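Local coordinates for protein putative HTH-type transcriptional regulator ybaQ (Escherichia coli, PDB 2EBY) that probably binds DNA as a transcriptional regulator of the VapA/VapI family, through a Cro/C1-type helix-turn-helix, at residues A[28-33]-A[39-44]. Residues are numbered along the deposited sequence; the frame is centred on the assembly and turned at random.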
loop_
_atom_site.group_PDB
_atom_site.type_symbol
_atom_site.label_atom_id
_atom_site.label_comp_id
_atom_site.label_asym_id
_atom_site.label_seq_id
_atom_site.Cartn_x
_atom_site.Cartn_y
_atom_site.Cartn_z
ATOM N N ASN A 28 8.490 -24.673 -2.104
ATOM C CA ASN A 28 9.508 -24.689 -3.149
ATOM C C ASN A 28 8.884 -24.749 -4.536
ATOM O O ASN A 28 9.398 -24.146 -5.474
ATOM C CB ASN A 28 10.448 -25.885 -2.968
ATOM C CG ASN A 28 11.186 -25.847 -1.650
ATOM O OD1 ASN A 28 11.069 -24.880 -0.894
ATOM N ND2 ASN A 28 11.956 -26.897 -1.363
ATOM N N GLU A 29 7.788 -25.491 -4.673
ATOM C CA GLU A 29 7.118 -25.597 -5.964
ATOM C C GLU A 29 6.546 -24.247 -6.374
ATOM O O GLU A 29 6.723 -23.812 -7.506
ATOM C CB GLU A 29 6.011 -26.656 -5.917
ATOM C CG GLU A 29 6.546 -28.086 -5.946
ATOM C CD GLU A 29 5.456 -29.131 -5.825
ATOM O OE1 GLU A 29 4.781 -29.164 -4.777
ATOM O OE2 GLU A 29 5.277 -29.920 -6.774
ATOM N N LEU A 30 5.860 -23.583 -5.449
ATOM C CA LEU A 30 5.292 -22.274 -5.746
ATOM C C LEU A 30 6.421 -21.297 -6.065
ATOM O O LEU A 30 6.311 -20.491 -6.989
ATOM C CB LEU A 30 4.480 -21.740 -4.561
ATOM C CG LEU A 30 3.940 -20.314 -4.775
ATOM C CD1 LEU A 30 2.971 -20.314 -5.954
ATOM C CD2 LEU A 30 3.250 -19.803 -3.517
ATOM N N ALA A 31 7.508 -21.376 -5.302
ATOM C CA ALA A 31 8.643 -20.487 -5.515
ATOM C C ALA A 31 9.151 -20.557 -6.948
ATOM O O ALA A 31 9.383 -19.528 -7.576
ATOM C CB ALA A 31 9.777 -20.822 -4.537
ATOM N N GLU A 32 9.318 -21.769 -7.468
ATOM C CA GLU A 32 9.815 -21.941 -8.830
ATOM C C GLU A 32 8.803 -21.456 -9.870
ATOM O O GLU A 32 9.180 -21.019 -10.958
ATOM C CB GLU A 32 10.199 -23.407 -9.062
ATOM C CG GLU A 32 11.096 -23.945 -7.943
ATOM C CD GLU A 32 11.752 -25.276 -8.270
ATOM O OE1 GLU A 32 12.760 -25.283 -9.010
ATOM O OE2 GLU A 32 11.256 -26.317 -7.784
ATOM N N LEU A 33 7.522 -21.528 -9.529
ATOM C CA LEU A 33 6.480 -21.046 -10.425
ATOM C C LEU A 33 6.515 -19.510 -10.444
ATOM O O LEU A 33 6.512 -18.889 -11.508
ATOM C CB LEU A 33 5.097 -21.520 -9.962
ATOM C CG LEU A 33 4.723 -22.991 -10.181
ATOM C CD1 LEU A 33 3.329 -23.297 -9.626
ATOM C CD2 LEU A 33 4.770 -23.277 -11.671
ATOM N N ASN A 39 12.672 -18.398 0.103
ATOM C CA ASN A 39 12.588 -17.537 1.280
ATOM C C ASN A 39 11.594 -16.381 1.134
ATOM O O ASN A 39 11.000 -15.956 2.116
ATOM C CB ASN A 39 13.986 -17.027 1.658
ATOM C CG ASN A 39 14.883 -18.139 2.222
ATOM O OD1 ASN A 39 14.470 -19.300 2.307
ATOM N ND2 ASN A 39 16.109 -17.787 2.604
ATOM N N SER A 40 11.401 -15.868 -0.080
ATOM C CA SER A 40 10.417 -14.793 -0.271
ATOM C C SER A 40 9.010 -15.330 0.002
ATOM O O SER A 40 8.207 -14.673 0.654
ATOM C CB SER A 40 10.442 -14.243 -1.703
ATOM O OG SER A 40 11.646 -13.566 -1.984
ATOM N N VAL A 41 8.715 -16.516 -0.527
ATOM C CA VAL A 41 7.408 -17.127 -0.341
ATOM C C VAL A 41 7.180 -17.402 1.140
ATOM O O VAL A 41 6.104 -17.126 1.682
ATOM C CB VAL A 41 7.292 -18.451 -1.137
ATOM C CG1 VAL A 41 5.933 -19.085 -0.896
ATOM C CG2 VAL A 41 7.503 -18.189 -2.622
ATOM N N SER A 42 8.204 -17.938 1.799
ATOM C CA SER A 42 8.100 -18.236 3.218
ATOM C C SER A 42 7.873 -16.962 4.033
ATOM O O SER A 42 7.113 -16.969 4.999
ATOM C CB SER A 42 9.363 -18.950 3.707
ATOM O OG SER A 42 9.299 -19.178 5.109
ATOM N N ALA A 43 8.531 -15.870 3.649
ATOM C CA ALA A 43 8.363 -14.607 4.362
ATOM C C ALA A 43 6.968 -14.032 4.127
ATOM O O ALA A 43 6.410 -13.377 5.001
ATOM C CB ALA A 43 9.415 -13.604 3.918
ATOM N N LEU A 44 6.421 -14.252 2.938
ATOM C CA LEU A 44 5.085 -13.761 2.629
ATOM C C LEU A 44 4.081 -14.505 3.495
ATOM O O LEU A 44 3.241 -13.903 4.145
ATOM C CB LEU A 44 4.755 -13.989 1.153
ATOM C CG LEU A 44 3.312 -13.657 0.754
ATOM C CD1 LEU A 44 3.005 -12.207 1.104
ATOM C CD2 LEU A 44 3.113 -13.908 -0.731
#
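L30 and A31, neighbours on helix 27-34, receive the two methyl groups of V41 from helix 38-45, and the contact between the segments is wholly apolar, with no hydrogen bond across it. L30 comes first along the helix. Its side chain sets out toward segment 39-44; CG stands anti to the backbone N (chi1 176°), and chi2 of 63° leaves CD2, the methyl extended away from CA, 3.8 Å from CG1 of V41. A long, branched leucine suits this place, since the same side chain also touches two other helices. A31 follows, and here smallness matters: the backbones draw close, with CA of A31 and CA of V41 6.3 Å apart, and a single methyl takes little of that space. CG2 of V41 therefore lies against the backbone as well as the side chain, 3.9 Å from CA of A31 and 4.0 Å from CB of A31. The short, beta-branched V41 fits the task of touching two residues at once: CG1, anti to the backbone N (chi1 178°), meets L30, while CG2 meets A31. All three residues are buried.

Both segments belong to the predicted helix-turn-helix motif, in which 27-34 and 38-45 are the first and second helices; by analogy with Cro and C1 repressors the second is probably the recognition helix. V41 sits between these helices and the turn joining them, touching I27, L34 and V36 as well. L30 touches L15 and L20 of helix 11-20 and V62 and F63 of helix 53-63, so the contact is continuous with the core packing of this helical domain.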